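Side-chain contacts in 2-aminomuconic 6-semialdehyde dehydrogenase (Pseudomonas sp., PDB 7BZV), which oxidises 2-aminomuconate 6-semialdehyde with NAD+ in the meta-cleavage pathway of 2-aminophenol catabolism, as a tetrameric member of the aldehyde dehydrogenase family: residues Val261-Cys266 / Leu426-Arg431; Glu269-Gly274 / Thr420-Asn425; Arg346-Thr351 / Ala383-Glu388; His396-Asp401 / Ile407-Asp412. All coordinates share one frame; numbering follows the deposited sequence.

Contact 1. Residues Val261-Cys266 / Leu426-Arg431; sequences VIFADC and LSRAHR
Two acceptors grip Arg428 NH1. Asp265 OD2 forms a salt bridge with it at 2.8 Å, and water 1 accepts from NH1 at 2.9 Å. The same water accepts from Asp265 N at 3.0 Å and so ties the arginine to the type I turn Phe263-Cys266. OD2 alone makes the bridge, Asp265 OD1 standing 3.7 Å from Arg428 NH1; the carboxylate and guanidinium planes are 48° apart. OD1 is hydrogen-bonded to Thr423 OG1, which should limit the rotation of the carboxylate.

Below the charge lies an apolar floor. The guanidinium rests flat on the ring of Phe263, with planes 7° apart and centres 4.2 Å apart. The arginine chain bends (chi3 -80°) so that Arg428 CD sits over the ring centre, 3.5 Å from the Phe263 centroid as a CH-pi contact, while Arg428 CZ is 3.6 Å from Phe263 CD1 near the rim. Phe400 meets the Phe263 ring edge-to-face.

Helix 426-435 is thereby joined to the loop leaving strand 258-262 through one side chain. With a carboxylate at its edge and an aromatic face beneath it, the arginine would be expected to stay cationic, its flat group held against rotation.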
loop_
_atom_site.group_PDB
_atom_site.type_symbol
_atom_site.label_atom_id
_atom_site.label_comp_id
_atom_site.label_asym_id
_atom_site.label_seq_id
_atom_site.Cartn_x
_atom_site.Cartn_y
_atom_site.Cartn_z
ATOM N N VAL B 261 2.215 24.106 22.281
ATOM C CA VAL B 261 3.350 24.966 21.967
ATOM C C VAL B 261 2.856 26.091 21.053
ATOM O O VAL B 261 2.500 25.838 19.891
ATOM C CB VAL B 261 4.498 24.180 21.303
ATOM C CG1 VAL B 261 5.684 25.066 21.071
ATOM C CG2 VAL B 261 4.891 23.019 22.152
ATOM N N ILE B 262 2.906 27.330 21.551
ATOM C CA ILE B 262 2.345 28.488 20.868
ATOM C C ILE B 262 3.467 29.471 20.554
ATOM O O ILE B 262 4.047 30.090 21.458
ATOM C CB ILE B 262 1.239 29.139 21.703
ATOM C CG1 ILE B 262 0.169 28.068 22.002
ATOM C CG2 ILE B 262 0.651 30.366 20.951
ATOM C CD1 ILE B 262 -0.687 28.430 23.165
ATOM N N PHE B 263 3.774 29.606 19.275
ATOM C CA PHE B 263 4.780 30.529 18.788
ATOM C C PHE B 263 4.190 31.910 18.522
ATOM O O PHE B 263 3.000 32.087 18.226
ATOM C CB PHE B 263 5.450 29.984 17.508
ATOM C CG PHE B 263 6.373 28.812 17.784
ATOM C CD1 PHE B 263 7.712 29.013 18.115
ATOM C CD2 PHE B 263 5.888 27.527 17.748
ATOM C CE1 PHE B 263 8.537 27.942 18.389
ATOM C CE2 PHE B 263 6.724 26.418 18.005
ATOM C CZ PHE B 263 8.029 26.630 18.337
ATOM N N ALA B 264 5.071 32.905 18.612
ATOM C CA ALA B 264 4.652 34.289 18.439
ATOM C C ALA B 264 4.087 34.563 17.050
ATOM O O ALA B 264 3.277 35.490 16.893
ATOM C CB ALA B 264 5.841 35.205 18.734
ATOM N N ASP B 265 4.496 33.797 16.035
ATOM C CA ASP B 265 3.992 34.041 14.681
ATOM C C ASP B 265 2.672 33.321 14.409
ATOM O O ASP B 265 2.223 33.281 13.257
ATOM C CB ASP B 265 5.032 33.654 13.620
ATOM C CG ASP B 265 5.332 32.168 13.594
ATOM O OD1 ASP B 265 4.562 31.385 14.177
ATOM O OD2 ASP B 265 6.345 31.761 12.997
ATOM N N CYS B 266 2.018 32.779 15.436
ATOM C CA CYS B 266 0.767 32.069 15.186
ATOM C C CYS B 266 -0.323 33.033 14.741
ATOM O O CYS B 266 -0.234 34.249 14.917
ATOM C CB CYS B 266 0.313 31.287 16.423
ATOM S SG CYS B 266 -0.332 32.261 17.783
ATOM N N LEU B 426 6.294 27.713 7.921
ATOM C CA LEU B 426 6.234 26.425 7.241
ATOM C C LEU B 426 7.219 25.430 7.831
ATOM O O LEU B 426 6.833 24.333 8.243
ATOM C CB LEU B 426 6.523 26.603 5.751
ATOM C CG LEU B 426 6.787 25.331 4.949
ATOM C CD1 LEU B 426 5.497 24.562 4.818
ATOM C CD2 LEU B 426 7.348 25.675 3.600
ATOM N N SER B 427 8.515 25.763 7.799
ATOM C CA SER B 427 9.520 24.788 8.196
ATOM C C SER B 427 9.406 24.455 9.674
ATOM O O SER B 427 9.598 23.301 10.086
ATOM C CB SER B 427 10.908 25.323 7.873
ATOM O OG SER B 427 11.172 25.083 6.501
ATOM N N ARG B 428 9.110 25.460 10.487
ATOM C CA ARG B 428 9.019 25.219 11.912
ATOM C C ARG B 428 7.854 24.302 12.252
ATOM O O ARG B 428 7.961 23.484 13.166
ATOM C CB ARG B 428 8.879 26.542 12.655
ATOM C CG ARG B 428 8.534 26.386 14.111
ATOM C CD ARG B 428 8.122 27.731 14.650
ATOM N NE ARG B 428 9.277 28.556 14.955
ATOM C CZ ARG B 428 9.256 29.892 15.035
ATOM N NH1 ARG B 428 8.138 30.571 14.782
ATOM N NH2 ARG B 428 10.357 30.546 15.366
ATOM N N ALA B 429 6.706 24.472 11.579
ATOM C CA ALA B 429 5.554 23.625 11.834
ATOM C C ALA B 429 5.918 22.153 11.685
ATOM O O ALA B 429 5.596 21.318 12.547
ATOM C CB ALA B 429 4.429 23.976 10.865
ATOM N N HIS B 430 6.532 21.817 10.552
ATOM C CA HIS B 430 6.864 20.433 10.248
ATOM C C HIS B 430 7.993 19.940 11.139
ATOM O O HIS B 430 7.913 18.843 11.692
ATOM C CB HIS B 430 7.215 20.298 8.762
ATOM C CG HIS B 430 6.022 20.436 7.867
ATOM N ND1 HIS B 430 5.107 19.427 7.681
ATOM C CD2 HIS B 430 5.553 21.497 7.170
ATOM C CE1 HIS B 430 4.142 19.846 6.880
ATOM N NE2 HIS B 430 4.399 21.096 6.536
ATOM N N ARG B 431 9.020 20.761 11.348
ATOM C CA ARG B 431 10.139 20.362 12.212
ATOM C C ARG B 431 9.693 20.041 13.627
ATOM O O ARG B 431 10.068 19.014 14.199
ATOM C CB ARG B 431 11.168 21.497 12.319
ATOM C CG ARG B 431 12.266 21.517 11.381
ATOM C CD ARG B 431 13.374 22.499 11.844
ATOM N NE ARG B 431 12.938 23.761 12.466
ATOM C CZ ARG B 431 12.870 24.933 11.828
ATOM N NH1 ARG B 431 13.164 25.012 10.532
ATOM N NH2 ARG B 431 12.517 26.023 12.480
HETATM O O HOH W 1 7.336 32.893 16.337
#

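Contact 2. Residues Glu269-Gly274 / Thr420-Asn425; sequences EKMLDG and TIWTTN
Met271 meets Trp422 with CA, CB and CG rather than with its sulfur: CA stands over one face of the indole, 3.6 Å from the centroid of the six-membered ring and 21° off its normal, a CH-pi contact. Met271 CB follows at 3.6 Å from Trp422 CE3, and Met271 CG reaches 3.7 Å from Trp422 CG. With CG anti to the backbone N (chi1 172°), the methionine chain runs from the six-membered ring toward the five-membered one, then bends so that its end leaves the indole for Ile262 and Phe303.

This is the tight part. Along the same helix, Gly274 brings its CA to 3.9 Å from Trp422 CZ2; glycine, having no side chain, leaves that room to the indole. Trp422 NE1 gives a weak bond to Thr420 OG1 at 3.0 Å within its own strand, while that hydroxyl is also bonded to Thr445 O. Helix 268-280 thus lies across the tryptophan, its local axis 9.9 Å from that of strand 418-422 and nearly antiparallel to it, at 160°.

The other side is looser. The backbone O of Lys270 comes to 3.6 Å from Trp422 CH2, but the side chain stays farther off, Lys270 CB lying 4.2 Å from Trp422 CZ3. Its exposed end turns away, NZ making a long, weak ion pair with Asp486 of the fourth subunit.

The helix and strand therefore meet through dispersion and CH-pi contacts. The CA-H, polarised by its flanking amides, is probably a better partner for the pi cloud than an ordinary aliphatic C-H.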
loop_
_atom_site.group_PDB
_atom_site.type_symbol
_atom_site.label_atom_id
_atom_site.label_comp_id
_atom_site.label_asym_id
_atom_site.label_seq_id
_atom_site.Cartn_x
_atom_site.Cartn_y
_atom_site.Cartn_z
ATOM N N GLU B 269 -5.887 34.709 16.758
ATOM C CA GLU B 269 -7.308 34.488 16.999
ATOM C C GLU B 269 -7.680 33.032 16.778
ATOM O O GLU B 269 -8.460 32.473 17.557
ATOM C CB GLU B 269 -8.171 35.410 16.114
ATOM C CG GLU B 269 -8.178 36.883 16.565
ATOM C CD GLU B 269 -8.302 37.065 18.090
ATOM O OE1 GLU B 269 -9.126 36.372 18.728
ATOM O OE2 GLU B 269 -7.571 37.905 18.662
ATOM N N LYS B 270 -7.127 32.382 15.746
ATOM C CA LYS B 270 -7.446 30.961 15.559
ATOM C C LYS B 270 -6.889 30.121 16.703
ATOM O O LYS B 270 -7.511 29.134 17.135
ATOM C CB LYS B 270 -6.903 30.447 14.228
ATOM C CG LYS B 270 -7.548 31.047 13.004
ATOM C CD LYS B 270 -6.934 30.359 11.745
ATOM C CE LYS B 270 -7.469 30.940 10.458
ATOM N NZ LYS B 270 -8.926 30.809 10.477
ATOM N N MET B 271 -5.694 30.480 17.163
ATOM C CA MET B 271 -5.046 29.775 18.257
ATOM C C MET B 271 -5.871 29.874 19.522
ATOM O O MET B 271 -6.097 28.865 20.200
ATOM C CB MET B 271 -3.633 30.335 18.460
ATOM C CG MET B 271 -2.905 29.827 19.691
ATOM S SD MET B 271 -3.321 30.610 21.254
ATOM C CE MET B 271 -2.853 32.301 20.939
ATOM N N LEU B 272 -6.389 31.059 19.827
ATOM C CA LEU B 272 -7.182 31.178 21.039
ATOM C C LEU B 272 -8.433 30.314 20.957
ATOM O O LEU B 272 -8.837 29.675 21.956
ATOM C CB LEU B 272 -7.576 32.636 21.292
ATOM C CG LEU B 272 -6.626 33.602 21.960
ATOM C CD1 LEU B 272 -7.424 34.917 22.101
ATOM C CD2 LEU B 272 -6.173 33.084 23.288
ATOM N N ASP B 273 -9.108 30.342 19.798
ATOM C CA ASP B 273 -10.281 29.491 19.618
ATOM C C ASP B 273 -9.931 28.025 19.846
ATOM O O ASP B 273 -10.672 27.274 20.495
ATOM C CB ASP B 273 -10.846 29.624 18.203
ATOM C CG ASP B 273 -11.612 30.900 17.992
ATOM O OD1 ASP B 273 -11.916 31.603 18.961
ATOM O OD2 ASP B 273 -11.903 31.193 16.828
ATOM N N GLY B 274 -8.826 27.590 19.236
ATOM C CA GLY B 274 -8.410 26.199 19.337
ATOM C C GLY B 274 -7.941 25.814 20.724
ATOM O O GLY B 274 -8.272 24.737 21.217
ATOM N N THR B 420 -0.178 19.866 20.524
ATOM C CA THR B 420 -0.778 20.839 19.610
ATOM C C THR B 420 0.157 22.037 19.499
ATOM O O THR B 420 0.540 22.634 20.510
ATOM C CB THR B 420 -2.186 21.257 20.065
ATOM O OG1 THR B 420 -2.744 22.219 19.138
ATOM C CG2 THR B 420 -2.169 21.842 21.465
ATOM N N ILE B 421 0.540 22.357 18.264
ATOM C CA ILE B 421 1.534 23.366 17.916
ATOM C C ILE B 421 0.870 24.449 17.068
ATOM O O ILE B 421 0.248 24.128 16.053
ATOM C CB ILE B 421 2.661 22.769 17.054
ATOM C CG1 ILE B 421 3.196 21.438 17.619
ATOM C CG2 ILE B 421 3.782 23.760 16.818
ATOM C CD1 ILE B 421 3.809 21.626 18.912
ATOM N N TRP B 422 1.151 25.713 17.377
ATOM C CA TRP B 422 0.547 26.863 16.692
ATOM C C TRP B 422 1.675 27.750 16.165
ATOM O O TRP B 422 2.420 28.351 16.950
ATOM C CB TRP B 422 -0.391 27.639 17.636
ATOM C CG TRP B 422 -1.623 26.795 17.979
ATOM C CD1 TRP B 422 -1.707 25.833 18.954
ATOM C CD2 TRP B 422 -2.883 26.772 17.295
ATOM N NE1 TRP B 422 -2.928 25.236 18.922
ATOM C CE2 TRP B 422 -3.667 25.774 17.911
ATOM C CE3 TRP B 422 -3.430 27.504 16.239
ATOM C CZ2 TRP B 422 -4.965 25.515 17.530
ATOM C CZ3 TRP B 422 -4.711 27.230 15.851
ATOM C CH2 TRP B 422 -5.467 26.235 16.495
ATOM N N THR B 423 1.782 27.827 14.839
ATOM C CA THR B 423 2.753 28.659 14.124
ATOM C C THR B 423 2.278 28.798 12.693
ATOM O O THR B 423 1.606 27.905 12.168
ATOM C CB THR B 423 4.161 28.040 14.142
ATOM O OG1 THR B 423 5.068 28.832 13.367
ATOM C CG2 THR B 423 4.149 26.659 13.487
ATOM N N THR B 424 2.637 29.913 12.055
ATOM C CA THR B 424 2.410 30.065 10.620
ATOM C C THR B 424 3.682 29.845 9.821
ATOM O O THR B 424 3.667 30.039 8.605
ATOM C CB THR B 424 1.812 31.450 10.290
ATOM O OG1 THR B 424 2.684 32.485 10.759
ATOM C CG2 THR B 424 0.470 31.575 10.977
ATOM N N ASN B 425 4.772 29.454 10.472
ATOM C CA ASN B 425 6.050 29.238 9.799
ATOM C C ASN B 425 6.117 27.816 9.243
ATOM O O ASN B 425 6.044 26.842 10.005
ATOM C CB ASN B 425 7.205 29.473 10.756
ATOM C CG ASN B 425 8.582 29.364 10.059
ATOM O OD1 ASN B 425 9.037 28.269 9.702
ATOM N ND2 ASN B 425 9.221 30.491 9.853
#

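Contact 3. Residues Arg346-Thr351 / Ala383-Glu388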
loop_
_atom_site.group_PDB
_atom_site.type_symbol
_atom_site.label_atom_id
_atom_site.label_comp_id
_atom_site.label_asym_id
_atom_site.label_seq_id
_atom_site.Cartn_x
_atom_site.Cartn_y
_atom_site.Cartn_z
ATOM N N ARG B 346 -1.858 25.397 44.782
ATOM C CA ARG B 346 -1.704 26.447 45.780
ATOM C C ARG B 346 -0.470 26.207 46.637
ATOM O O ARG B 346 0.397 27.077 46.770
ATOM C CB ARG B 346 -2.950 26.496 46.650
ATOM C CG ARG B 346 -3.627 27.827 46.689
ATOM C CD ARG B 346 -5.005 27.666 47.279
ATOM N NE ARG B 346 -6.041 27.639 46.253
ATOM C CZ ARG B 346 -6.316 28.661 45.446
ATOM N NH1 ARG B 346 -5.620 29.795 45.532
ATOM N NH2 ARG B 346 -7.288 28.550 44.551
ATOM N N GLN B 347 -0.373 25.011 47.212
ATOM C CA GLN B 347 0.747 24.688 48.089
ATOM C C GLN B 347 2.078 24.797 47.364
ATOM O O GLN B 347 3.077 25.220 47.956
ATOM C CB GLN B 347 0.587 23.281 48.643
ATOM C CG GLN B 347 -0.697 23.044 49.356
ATOM C CD GLN B 347 -0.699 21.716 50.054
ATOM O OE1 GLN B 347 -1.420 20.801 49.660
ATOM N NE2 GLN B 347 0.126 21.587 51.089
ATOM N N GLU B 348 2.125 24.384 46.088
ATOM C CA GLU B 348 3.373 24.470 45.340
ATOM C C GLU B 348 3.731 25.914 44.979
ATOM O O GLU B 348 4.818 26.138 44.430
ATOM C CB GLU B 348 3.300 23.561 44.098
ATOM C CG GLU B 348 3.729 22.122 44.426
ATOM C CD GLU B 348 3.695 21.160 43.253
ATOM O OE1 GLU B 348 2.817 21.290 42.380
ATOM O OE2 GLU B 348 4.558 20.252 43.211
ATOM N N GLY B 349 2.883 26.890 45.318
ATOM C CA GLY B 349 3.144 28.297 45.047
ATOM C C GLY B 349 2.548 28.881 43.767
ATOM O O GLY B 349 2.933 29.989 43.370
ATOM N N ALA B 350 1.600 28.205 43.135
ATOM C CA ALA B 350 1.147 28.643 41.821
ATOM C C ALA B 350 0.375 29.956 41.874
ATOM O O ALA B 350 -0.366 30.237 42.819
ATOM C CB ALA B 350 0.260 27.579 41.184
ATOM N N THR B 351 0.523 30.744 40.806
ATOM C CA THR B 351 -0.337 31.890 40.560
ATOM C C THR B 351 -1.555 31.435 39.773
ATOM O O THR B 351 -1.424 30.763 38.741
ATOM C CB THR B 351 0.410 32.966 39.787
ATOM O OG1 THR B 351 1.553 33.354 40.532
ATOM C CG2 THR B 351 -0.484 34.180 39.506
ATOM N N ALA B 383 7.391 20.902 39.143
ATOM C CA ALA B 383 6.329 20.862 40.138
ATOM C C ALA B 383 5.352 19.746 39.800
ATOM O O ALA B 383 5.153 19.402 38.631
ATOM C CB ALA B 383 5.592 22.192 40.204
ATOM N N ARG B 384 4.707 19.205 40.837
ATOM C CA ARG B 384 3.879 18.017 40.652
ATOM C C ARG B 384 2.677 18.296 39.760
ATOM O O ARG B 384 2.330 17.479 38.891
ATOM C CB ARG B 384 3.391 17.501 41.998
ATOM C CG ARG B 384 4.456 16.918 42.896
ATOM C CD ARG B 384 3.808 16.277 44.136
ATOM N NE ARG B 384 2.833 15.264 43.737
ATOM C CZ ARG B 384 1.761 14.914 44.440
ATOM N NH1 ARG B 384 1.512 15.480 45.617
ATOM N NH2 ARG B 384 0.943 13.982 43.960
ATOM N N VAL B 385 2.002 19.424 39.983
ATOM C CA VAL B 385 0.837 19.774 39.179
ATOM C C VAL B 385 1.196 20.090 37.736
ATOM O O VAL B 385 0.303 20.163 36.889
ATOM C CB VAL B 385 0.060 20.979 39.763
ATOM C CG1 VAL B 385 -0.573 20.607 41.085
ATOM C CG2 VAL B 385 0.950 22.191 39.942
ATOM N N VAL B 386 2.472 20.314 37.437
ATOM C CA VAL B 386 2.891 20.527 36.058
ATOM C C VAL B 386 3.182 19.207 35.368
ATOM O O VAL B 386 3.066 19.126 34.131
ATOM C CB VAL B 386 4.124 21.443 35.996
ATOM C CG1 VAL B 386 4.524 21.736 34.557
ATOM C CG2 VAL B 386 3.838 22.748 36.743
ATOM N N ARG B 387 3.507 18.157 36.128
ATOM C CA ARG B 387 3.890 16.893 35.523
ATOM C C ARG B 387 2.820 15.820 35.597
ATOM O O ARG B 387 2.747 14.990 34.691
ATOM C CB ARG B 387 5.167 16.369 36.185
ATOM C CG ARG B 387 6.322 17.358 36.137
ATOM C CD ARG B 387 7.651 16.697 36.534
ATOM N NE ARG B 387 8.117 15.696 35.574
ATOM C CZ ARG B 387 8.852 15.965 34.498
ATOM N NH1 ARG B 387 9.183 17.213 34.218
ATOM N NH2 ARG B 387 9.246 14.987 33.690
ATOM N N GLU B 388 1.981 15.832 36.627
ATOM C CA GLU B 388 1.021 14.767 36.897
ATOM C C GLU B 388 -0.310 15.053 36.224
ATOM O O GLU B 388 -0.805 16.183 36.265
ATOM C CB GLU B 388 0.825 14.607 38.410
ATOM C CG GLU B 388 2.128 14.322 39.115
ATOM C CD GLU B 388 1.988 14.056 40.603
ATOM O OE1 GLU B 388 0.859 13.841 41.101
ATOM O OE2 GLU B 388 3.036 14.062 41.270
#
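A carboxylate-to-helix-start contact joins Glu348, from the C-terminal end of helix 332-348, to the first turn of the short helix 384-387, beside an edge of the seven-stranded sheet. Gly349, with positive phi, closes helix 332-348 in a Schellman motif before the chain enters strand 351-354. Glu348 takes two consecutive backbone N-H groups, one with each oxygen. Arg384 N donates to Glu348 OE2 at 2.6 Å with an N-H...O angle of 167°, and Val385 N donates to Glu348 OE1 at 3.1 Å, nearly straight at 175°. Both are met on the syn side of the carboxylate, so the group faces the helix start as a fork.

The glutamate chain gets there by running fully extended beyond CG (chi2 -180°). Two methyl groups lie against OE1: Ala383 CB is 3.6 Å from Glu348 OE1, and Val385 CG2 stands 3.2 Å from the same oxygen. The positive end of the helix dipole would be expected to stabilise the negative charge.

The guanidinium of Arg384 does not pair with Glu348; Arg384 NE is 5.3 Å from Glu348 OE2. Its bent chain leads to Glu388, whose carboxylate it grips side-on, Arg384 NE to Glu388 OE2 at 2.8 Å and Arg384 NH2 to Glu388 OE1 at 2.9 Å; Tyr341 OH also bonds Glu388 OE1.

Ala383, at the N-cap position, has no polar side chain of its own: this is side-chain capping of a helix N-terminus by a glutamate from another helix.

Contact 4. Residues His396-Asp401 / Ile407-Asp412; sequences HVTPFD and IRRAND
A beta-alpha unit of the seven-stranded sheet is stitched here: Arg409 of helix 403-411 reaches back to Thr398 and Pro399 of strand 394-400, which immediately precedes it in the chain. The local axes lie 10.9 Å apart and run nearly antiparallel, at 153°, a gap that the long side chain spans.

Arg409 meets the strand with the edge of its guanidinium. NH1 donates to Pro399 O at 3.0 Å, with an N-H...O angle of 164°, and NH2 donates to Thr398 OG1 at 3.1 Å. Both acceptors lie close to the guanidinium plane, so the flat group addresses two successive residues at once, one by backbone and one by side chain. In Thr398, chi1 of -178° swings OG1 to the side away from the backbone N, where it meets NH2; Thr398 CG2 packs 3.4 Å from Arg409 NH2. Phe400 adds its CB at 3.8 Å from Arg409 NH1.

Carboxylates complete the grip on the arginine. NH1 is salt-bridged to Glu405, one turn earlier in the helix, and NE to Asp381, so the cation bonds the strand while its charge is answered elsewhere. These partners probably hold the guanidinium at a fixed rotation.

Strand alternation divides the neighbours. Thr398 and Phe400 direct CB toward helix 403-411, while Val397 and Pro399 pack on helix 297-312 across the sheet. Beyond helix 403-411 the chain enters strand 418-422, parallel to strand 394-400, making a beta-alpha-beta crossover that passes strands 290-296 and 258-262.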
loop_
_atom_site.group_PDB
_atom_site.type_symbol
_atom_site.label_atom_id
_atom_site.label_comp_id
_atom_site.label_asym_id
_atom_site.label_seq_id
_atom_site.Cartn_x
_atom_site.Cartn_y
_atom_site.Cartn_z
ATOM N N HIS B 396 -1.100 24.576 33.192
ATOM C CA HIS B 396 -0.034 25.475 33.621
ATOM C C HIS B 396 0.580 26.141 32.392
ATOM O O HIS B 396 0.960 25.457 31.440
ATOM C CB HIS B 396 1.047 24.728 34.414
ATOM C CG HIS B 396 2.150 25.617 34.888
ATOM N ND1 HIS B 396 3.353 25.718 34.227
ATOM C CD2 HIS B 396 2.229 26.455 35.945
ATOM C CE1 HIS B 396 4.118 26.596 34.846
ATOM N NE2 HIS B 396 3.465 27.041 35.903
ATOM N N VAL B 397 0.673 27.468 32.394
ATOM C CA VAL B 397 1.240 28.192 31.261
ATOM C C VAL B 397 2.594 28.790 31.655
ATOM O O VAL B 397 2.746 29.354 32.746
ATOM C CB VAL B 397 0.247 29.253 30.729
ATOM C CG1 VAL B 397 -0.045 30.284 31.764
ATOM C CG2 VAL B 397 0.762 29.883 29.472
ATOM N N THR B 398 3.571 28.685 30.749
ATOM C CA THR B 398 4.948 29.103 31.022
ATOM C C THR B 398 5.532 29.679 29.740
ATOM O O THR B 398 5.173 29.231 28.644
ATOM C CB THR B 398 5.785 27.900 31.531
ATOM O OG1 THR B 398 7.141 28.257 31.854
ATOM C CG2 THR B 398 5.785 26.769 30.473
ATOM N N PRO B 399 6.406 30.671 29.831
ATOM C CA PRO B 399 7.080 31.172 28.628
ATOM C C PRO B 399 8.249 30.293 28.206
ATOM O O PRO B 399 8.859 29.584 29.010
ATOM C CB PRO B 399 7.594 32.556 29.061
ATOM C CG PRO B 399 7.869 32.388 30.551
ATOM C CD PRO B 399 6.814 31.395 31.052
ATOM N N PHE B 400 8.565 30.373 26.919
ATOM C CA PHE B 400 9.786 29.786 26.364
ATOM C C PHE B 400 10.430 30.766 25.396
ATOM O O PHE B 400 9.793 31.719 24.923
ATOM C CB PHE B 400 9.539 28.442 25.653
ATOM C CG PHE B 400 8.881 28.543 24.314
ATOM C CD1 PHE B 400 9.621 28.648 23.158
ATOM C CD2 PHE B 400 7.513 28.482 24.211
ATOM C CE1 PHE B 400 8.994 28.707 21.899
ATOM C CE2 PHE B 400 6.912 28.547 23.002
ATOM C CZ PHE B 400 7.648 28.651 21.834
ATOM N N ASP B 401 11.718 30.534 25.113
ATOM C CA ASP B 401 12.477 31.432 24.254
ATOM C C ASP B 401 12.937 30.797 22.955
ATOM O O ASP B 401 12.952 31.480 21.938
ATOM C CB ASP B 401 13.685 31.997 25.007
ATOM C CG ASP B 401 13.251 32.855 26.181
ATOM O OD1 ASP B 401 12.626 33.887 25.922
ATOM O OD2 ASP B 401 13.457 32.468 27.345
ATOM N N ILE B 407 11.086 22.109 22.444
ATOM C CA ILE B 407 10.971 20.685 22.109
ATOM C C ILE B 407 11.395 19.841 23.308
ATOM O O ILE B 407 10.694 18.905 23.721
ATOM C CB ILE B 407 11.796 20.359 20.845
ATOM C CG1 ILE B 407 11.164 21.036 19.633
ATOM C CG2 ILE B 407 11.944 18.863 20.643
ATOM C CD1 ILE B 407 12.081 21.252 18.471
ATOM N N ARG B 408 12.541 20.183 23.906
ATOM C CA ARG B 408 13.027 19.425 25.055
ATOM C C ARG B 408 12.009 19.462 26.187
ATOM O O ARG B 408 11.679 18.429 26.775
ATOM C CB ARG B 408 14.385 19.971 25.521
ATOM C CG ARG B 408 14.820 19.479 26.911
ATOM C CD ARG B 408 16.174 20.079 27.353
ATOM N NE ARG B 408 16.125 21.523 27.616
ATOM C CZ ARG B 408 15.494 22.078 28.645
ATOM N NH1 ARG B 408 14.846 21.322 29.528
ATOM N NH2 ARG B 408 15.513 23.383 28.789
ATOM N N ARG B 409 11.471 20.640 26.486
ATOM C CA ARG B 409 10.530 20.738 27.591
ATOM C C ARG B 409 9.211 20.051 27.276
ATOM O O ARG B 409 8.593 19.448 28.163
ATOM C CB ARG B 409 10.314 22.216 27.941
ATOM C CG ARG B 409 11.610 22.936 28.379
ATOM C CD ARG B 409 11.405 24.449 28.558
ATOM N NE ARG B 409 10.474 24.747 29.648
ATOM C CZ ARG B 409 9.938 25.950 29.856
ATOM N NH1 ARG B 409 10.244 26.968 29.058
ATOM N NH2 ARG B 409 9.102 26.139 30.866
ATOM N N ALA B 410 8.742 20.156 26.038
ATOM C CA ALA B 410 7.503 19.480 25.668
ATOM C C ALA B 410 7.628 17.969 25.832
ATOM O O ALA B 410 6.693 17.301 26.296
ATOM C CB ALA B 410 7.142 19.827 24.225
ATOM N N ASN B 411 8.780 17.420 25.451
ATOM C CA ASN B 411 9.040 15.985 25.483
ATOM C C ASN B 411 9.505 15.477 26.847
ATOM O O ASN B 411 9.724 14.265 27.017
ATOM C CB ASN B 411 10.099 15.657 24.431
ATOM C CG ASN B 411 9.530 15.632 23.024
ATOM O OD1 ASN B 411 8.317 15.545 22.847
ATOM N ND2 ASN B 411 10.399 15.625 22.033
ATOM N N ASP B 412 9.697 16.375 27.802
ATOM C CA ASP B 412 10.160 16.029 29.146
ATOM C C ASP B 412 8.961 15.534 29.947
ATOM O O ASP B 412 8.385 16.226 30.784
ATOM C CB ASP B 412 10.839 17.235 29.781
ATOM C CG ASP B 412 11.154 17.030 31.272
ATOM O OD1 ASP B 412 11.490 15.906 31.689
ATOM O OD2 ASP B 412 11.033 17.994 32.042
#

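How the contacts relate
Contacts 1, 2 and 4 reach the seven-stranded sheet that in aldehyde dehydrogenases belongs to the catalytic domain; contact 3 lies by its edge strand 351-354. Contacts 1 and 2, centres 9 Å apart, use neighbouring strands: contact 1 strand 258-262, followed by helix 268-280 of contact 2, and contact 2 strand 418-422, followed by helix 426-435 of contact 1. Contact 4 touches contact 1, their centres about 14 Å apart. Contact 3, its centre about 28 Å from that of contact 1, meets contact 4 through an Arg387-Asp412 salt bridge. Along the chain, contact 2 nests inside contact 1, and contacts 3 and 4 follow in series within both. Contacts 1 and 2 also touch the second subunit, so this end of the sheet takes part in the tetramer interface.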